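Local coordinates for protein transcriptional regulator, LacI family (Corynebacterium glutamicum, PDB 3H5T) that acts as an inositol-dependent transcriptional activator of the inositol phosphate synthase gene, binds a palindromic promoter motif and plays a role in regulating cell wall biogenesis, at residues Q253-V258 with D277-G282; S196-R201 with E246-N251. One frame throughout, in Å; residues are numbered along the deposited sequence.

Interaction 1 (Q253-V258 with D277-G282)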
# COMPACT_ATOMS: atom_id res chain seq x y z
N GLN A 253 12.24 -8.16 -10.94
CA GLN A 253 13.43 -8.09 -11.78
C GLN A 253 14.17 -6.76 -11.70
O GLN A 253 15.39 -6.73 -11.73
CB GLN A 253 13.07 -8.39 -13.24
CG GLN A 253 14.27 -8.42 -14.18
CD GLN A 253 15.29 -9.49 -13.79
OE1 GLN A 253 14.94 -10.65 -13.56
NE2 GLN A 253 16.56 -9.10 -13.74
N HIS A 254 13.43 -5.66 -11.62
CA HIS A 254 14.05 -4.34 -11.52
C HIS A 254 14.59 -4.11 -10.12
O HIS A 254 15.62 -3.45 -9.95
CB HIS A 254 13.04 -3.24 -11.85
CG HIS A 254 12.77 -3.07 -13.32
ND1 HIS A 254 12.54 -4.13 -14.16
CD2 HIS A 254 12.65 -1.95 -14.08
CE1 HIS A 254 12.28 -3.68 -15.38
NE2 HIS A 254 12.34 -2.36 -15.35
N ASN A 255 13.90 -4.64 -9.11
CA ASN A 255 14.36 -4.49 -7.72
C ASN A 255 15.71 -5.16 -7.58
O ASN A 255 16.58 -4.69 -6.85
CB ASN A 255 13.38 -5.13 -6.73
CG ASN A 255 12.03 -4.44 -6.70
OD1 ASN A 255 11.92 -3.23 -6.96
ND2 ASN A 255 10.99 -5.20 -6.38
N PHE A 256 15.87 -6.28 -8.27
CA PHE A 256 17.11 -7.05 -8.26
C PHE A 256 18.22 -6.25 -8.94
O PHE A 256 19.28 -6.01 -8.36
CB PHE A 256 16.90 -8.37 -9.02
CG PHE A 256 18.14 -9.19 -9.16
CD1 PHE A 256 18.47 -10.14 -8.21
CD2 PHE A 256 18.98 -9.01 -10.26
CE1 PHE A 256 19.64 -10.91 -8.35
CE2 PHE A 256 20.14 -9.76 -10.41
CZ PHE A 256 20.47 -10.72 -9.46
N GLU A 257 17.96 -5.83 -10.17
CA GLU A 257 18.92 -5.05 -10.94
C GLU A 257 19.42 -3.83 -10.17
O GLU A 257 20.61 -3.69 -9.93
CB GLU A 257 18.29 -4.59 -12.25
CG GLU A 257 17.83 -5.70 -13.19
CD GLU A 257 18.98 -6.50 -13.77
OE1 GLU A 257 20.10 -5.96 -13.90
OE2 GLU A 257 18.76 -7.68 -14.12
N VAL A 258 18.50 -2.96 -9.77
CA VAL A 258 18.89 -1.75 -9.04
C VAL A 258 19.70 -2.07 -7.78
O VAL A 258 20.52 -1.27 -7.35
CB VAL A 258 17.65 -0.89 -8.66
CG1 VAL A 258 16.95 -1.46 -7.44
CG2 VAL A 258 18.09 0.55 -8.42
N ASP A 277 9.56 -2.40 1.12
CA ASP A 277 9.97 -3.80 1.33
C ASP A 277 10.41 -4.51 0.05
O ASP A 277 11.38 -5.27 0.06
CB ASP A 277 8.84 -4.63 1.95
CG ASP A 277 8.66 -4.38 3.44
OD1 ASP A 277 9.50 -3.67 4.05
OD2 ASP A 277 7.68 -4.92 4.00
N ALA A 278 9.69 -4.27 -1.04
CA ALA A 278 10.00 -4.90 -2.32
C ALA A 278 11.47 -4.73 -2.65
O ALA A 278 12.14 -5.68 -3.07
CB ALA A 278 9.15 -4.30 -3.43
N LEU A 279 11.97 -3.51 -2.46
CA LEU A 279 13.37 -3.20 -2.73
C LEU A 279 14.31 -4.00 -1.84
O LEU A 279 15.38 -4.44 -2.28
CB LEU A 279 13.63 -1.70 -2.55
CG LEU A 279 13.12 -0.75 -3.62
CD1 LEU A 279 13.33 0.67 -3.15
CD2 LEU A 279 13.85 -0.98 -4.94
N ALA A 280 13.91 -4.18 -0.58
CA ALA A 280 14.73 -4.94 0.35
C ALA A 280 14.84 -6.38 -0.15
O ALA A 280 15.89 -6.99 -0.05
CB ALA A 280 14.11 -4.91 1.76
N PHE A 281 13.76 -6.93 -0.70
CA PHE A 281 13.80 -8.30 -1.20
C PHE A 281 14.65 -8.43 -2.45
O PHE A 281 15.18 -9.51 -2.73
CB PHE A 281 12.38 -8.82 -1.45
CG PHE A 281 11.70 -9.29 -0.20
CD1 PHE A 281 11.97 -10.54 0.31
CD2 PHE A 281 10.88 -8.43 0.52
CE1 PHE A 281 11.43 -10.94 1.53
CE2 PHE A 281 10.34 -8.82 1.74
CZ PHE A 281 10.62 -10.08 2.25
N GLY A 282 14.78 -7.34 -3.20
CA GLY A 282 15.61 -7.36 -4.39
C GLY A 282 17.06 -7.38 -3.93
O GLY A 282 17.93 -7.88 -4.62
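Asn255 and Gly282 meet where helices 252-265 and 277-289 come together, with CB of Asn255 lying 3.9 Å from CA of Gly282. Glycine carries no side chain to hold the backbones apart, and CA of Phe256 stands 4.2 Å from CA of Gly282. The carbonyl O of Gly282 is also 3.8 Å from CA of Phe256. Asn255 supplies most of the surface on its helix: its CG, set anti to the carbonyl carbon (chi1 -65°), lies 3.8 Å from the carbonyl O of Ala278, and the end of its side chain lies near Ala278 and Leu279. The Leu279 side chain crosses both Asn255 and Val258 at about a right angle. Its CD2 branch does the touching, 4.0 Å from CG1 of Val258, and adds a small apolar patch beside Asn255. No hydrogen bond spans the two segments, so van der Waals packing carries the contact. Their axes approach to 7.8 Å at a crossing angle of -62°, which keeps the close approach local. Beyond the crossing, the Phe256 ring continues onto Glu285, Tyr286 and Ser289 of helix 277-289. At the start of that helix, Asp277 is anchored by Thr316 through OD1 and by the backbone N of Gly305 and Thr306 through OD2. The pair belongs to the helical layer over one side of the C-terminal five-stranded sheet: Asn255, Val258 and Leu279 all rest on Cys247 of strand 244-247, while Phe281 faces helix 307-311.

Interaction 2 (S196-R201 with E246-N251)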
# COMPACT_ATOMS: atom_id res chain seq x y z
N SER A 196 15.18 3.45 -3.86
CA SER A 196 13.81 3.97 -3.99
C SER A 196 13.13 3.52 -5.26
O SER A 196 13.78 3.06 -6.20
CB SER A 196 13.82 5.50 -3.99
OG SER A 196 14.03 6.02 -2.69
N ILE A 197 11.81 3.67 -5.28
CA ILE A 197 11.05 3.37 -6.48
C ILE A 197 10.75 4.72 -7.14
O ILE A 197 11.29 5.74 -6.72
CB ILE A 197 9.76 2.54 -6.17
CG1 ILE A 197 8.95 3.16 -5.04
CG2 ILE A 197 10.15 1.12 -5.80
CD1 ILE A 197 7.61 2.49 -4.85
N ARG A 198 9.90 4.75 -8.16
CA ARG A 198 9.61 5.98 -8.91
C ARG A 198 9.57 7.31 -8.15
O ARG A 198 8.75 7.50 -7.25
CB ARG A 198 8.32 5.83 -9.70
CG ARG A 198 8.19 6.83 -10.85
CD ARG A 198 6.99 6.50 -11.71
NE ARG A 198 6.95 5.08 -12.06
CZ ARG A 198 5.90 4.29 -11.83
NH1 ARG A 198 4.80 4.78 -11.28
NH2 ARG A 198 5.95 3.01 -12.16
N LEU A 199 10.46 8.23 -8.53
CA LEU A 199 10.53 9.54 -7.91
C LEU A 199 9.85 10.63 -8.76
O LEU A 199 9.45 11.66 -8.22
CB LEU A 199 11.99 9.93 -7.63
CG LEU A 199 12.69 9.26 -6.42
CD1 LEU A 199 14.22 9.35 -6.54
CD2 LEU A 199 12.21 9.93 -5.14
N ASP A 200 9.73 10.40 -10.06
CA ASP A 200 9.12 11.39 -10.95
C ASP A 200 8.61 10.80 -12.27
O ASP A 200 8.84 9.63 -12.56
CB ASP A 200 10.12 12.51 -11.24
CG ASP A 200 9.46 13.88 -11.35
OD1 ASP A 200 8.25 13.93 -11.70
OD2 ASP A 200 10.14 14.89 -11.10
N ARG A 201 7.94 11.63 -13.08
CA ARG A 201 7.41 11.18 -14.37
C ARG A 201 8.52 10.77 -15.34
O ARG A 201 8.46 9.71 -15.95
CB ARG A 201 6.58 12.29 -15.04
CG ARG A 201 5.45 12.85 -14.20
CD ARG A 201 4.65 13.90 -15.00
NE ARG A 201 3.66 13.30 -15.89
CZ ARG A 201 3.23 13.86 -17.01
NH1 ARG A 201 3.71 15.04 -17.40
NH2 ARG A 201 2.30 13.26 -17.76
N GLU A 246 17.50 4.29 -7.92
CA GLU A 246 16.07 4.06 -8.10
C GLU A 246 15.73 3.16 -9.28
O GLU A 246 16.54 2.97 -10.19
CB GLU A 246 15.37 5.42 -8.27
CG GLU A 246 14.44 5.56 -9.48
CD GLU A 246 13.89 6.97 -9.66
OE1 GLU A 246 14.66 7.94 -9.51
OE2 GLU A 246 12.69 7.11 -9.96
N CYS A 247 14.54 2.58 -9.25
CA CYS A 247 14.05 1.77 -10.35
C CYS A 247 12.66 2.32 -10.66
O CYS A 247 11.74 2.25 -9.85
CB CYS A 247 14.01 0.27 -9.99
SG CYS A 247 13.09 -0.26 -8.54
N TRP A 248 12.54 2.93 -11.83
CA TRP A 248 11.29 3.54 -12.25
C TRP A 248 10.11 2.56 -12.19
O TRP A 248 9.01 2.92 -11.76
CB TRP A 248 11.44 4.09 -13.66
CG TRP A 248 10.50 5.19 -13.96
CD1 TRP A 248 10.55 6.46 -13.48
CD2 TRP A 248 9.38 5.14 -14.85
NE1 TRP A 248 9.53 7.21 -14.00
CE2 TRP A 248 8.79 6.42 -14.85
CE3 TRP A 248 8.81 4.13 -15.63
CZ2 TRP A 248 7.65 6.72 -15.61
CZ3 TRP A 248 7.68 4.43 -16.39
CH2 TRP A 248 7.12 5.72 -16.37
N ILE A 249 10.34 1.33 -12.63
CA ILE A 249 9.32 0.30 -12.59
C ILE A 249 9.61 -0.58 -11.38
O ILE A 249 10.73 -1.04 -11.19
CB ILE A 249 9.33 -0.54 -13.88
CG1 ILE A 249 8.86 0.33 -15.05
CG2 ILE A 249 8.44 -1.77 -13.73
CD1 ILE A 249 9.12 -0.27 -16.39
N ASN A 250 8.60 -0.80 -10.54
CA ASN A 250 8.77 -1.64 -9.35
C ASN A 250 8.40 -3.09 -9.65
O ASN A 250 7.24 -3.48 -9.55
CB ASN A 250 7.92 -1.08 -8.20
CG ASN A 250 8.22 -1.73 -6.85
OD1 ASN A 250 9.37 -1.97 -6.52
ND2 ASN A 250 7.19 -2.01 -6.07
N ASN A 251 9.41 -3.88 -10.02
CA ASN A 251 9.27 -5.31 -10.35
C ASN A 251 10.26 -6.13 -9.54
O ASN A 251 11.20 -5.60 -8.95
CB ASN A 251 9.61 -5.60 -11.81
CG ASN A 251 8.56 -5.13 -12.75
OD1 ASN A 251 8.65 -5.36 -13.96
ND2 ASN A 251 7.55 -4.46 -12.22
O HOH W 1 8.48 2.44 -9.22
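Ser196 and Glu246 are paired in parallel on strands 192-197 and 244-247, where the N of Cys247 donates to the O of Ser196 at 3.2 Å (149°). Further along, in the loops, side chains take over much of the bonding. Glu246 reaches across so that its OE2 accepts the backbone N of Leu199 at 2.9 Å, the donor coming from above the carboxylate plane, while OE1 forms a salt bridge to Arg212. Trp248, on the same segment as Glu246, donates from NE1 to the O of Asp200 at 2.9 Å, almost straight onto the carbonyl, and pins the loop after the strand. The carbonyl O of Trp248 is shared by three donors, taking weak bonds from Arg198 NE and NH2 and one from water 1, which in turn accepts the N of Arg198. These loops lie at the C-terminal ends of parallel strands in an α/β lobe of periplasmic-binding-protein type, on the side facing the other lobe, where LacI-family regulators generally bind effectors; Arg198 bridges to Glu77 there through NH1, and Asn250 bonds weakly to Tyr81. Arg198 crosses over one face of the Trp248 indole. Its CG, anti to the backbone N (chi1 -160°), lies 3.4 Å from Trp248 NE1, and its CD makes a CH-pi contact 3.8 Å from the five-membered ring centroid. Farther out, CZ stands 4.6 Å from the six-membered ring centroid in a cation-pi contact, the guanidinium tilted 57° from the indole plane. The apolar contact is that of Ile197, whose CG2 branch lies 4.2 Å from SG of Cys247; the same CG2 has OD1 of Asn250 as a van der Waals neighbour at 3.3 Å.

Overall arrangement
From the N terminus, strand 192-197 comes first, and interaction 2 closes the long excursion through helix 221-235 by pairing that strand with 244-247. The chain then runs from residues 246-251 straight into helix 252-265, and interaction 1 closes a shorter loop through strand 271-274 to helix 277-289. The two loops therefore follow in series, neither nested nor crossed, with centres about 11 Å apart. They touch directly: Val258 and His254 pack on the backbone of Glu246 and Ile249, and Leu279 reaches Ser196. Together they tie the interior strands and their cleft-facing loops to the helical layer of one lobe.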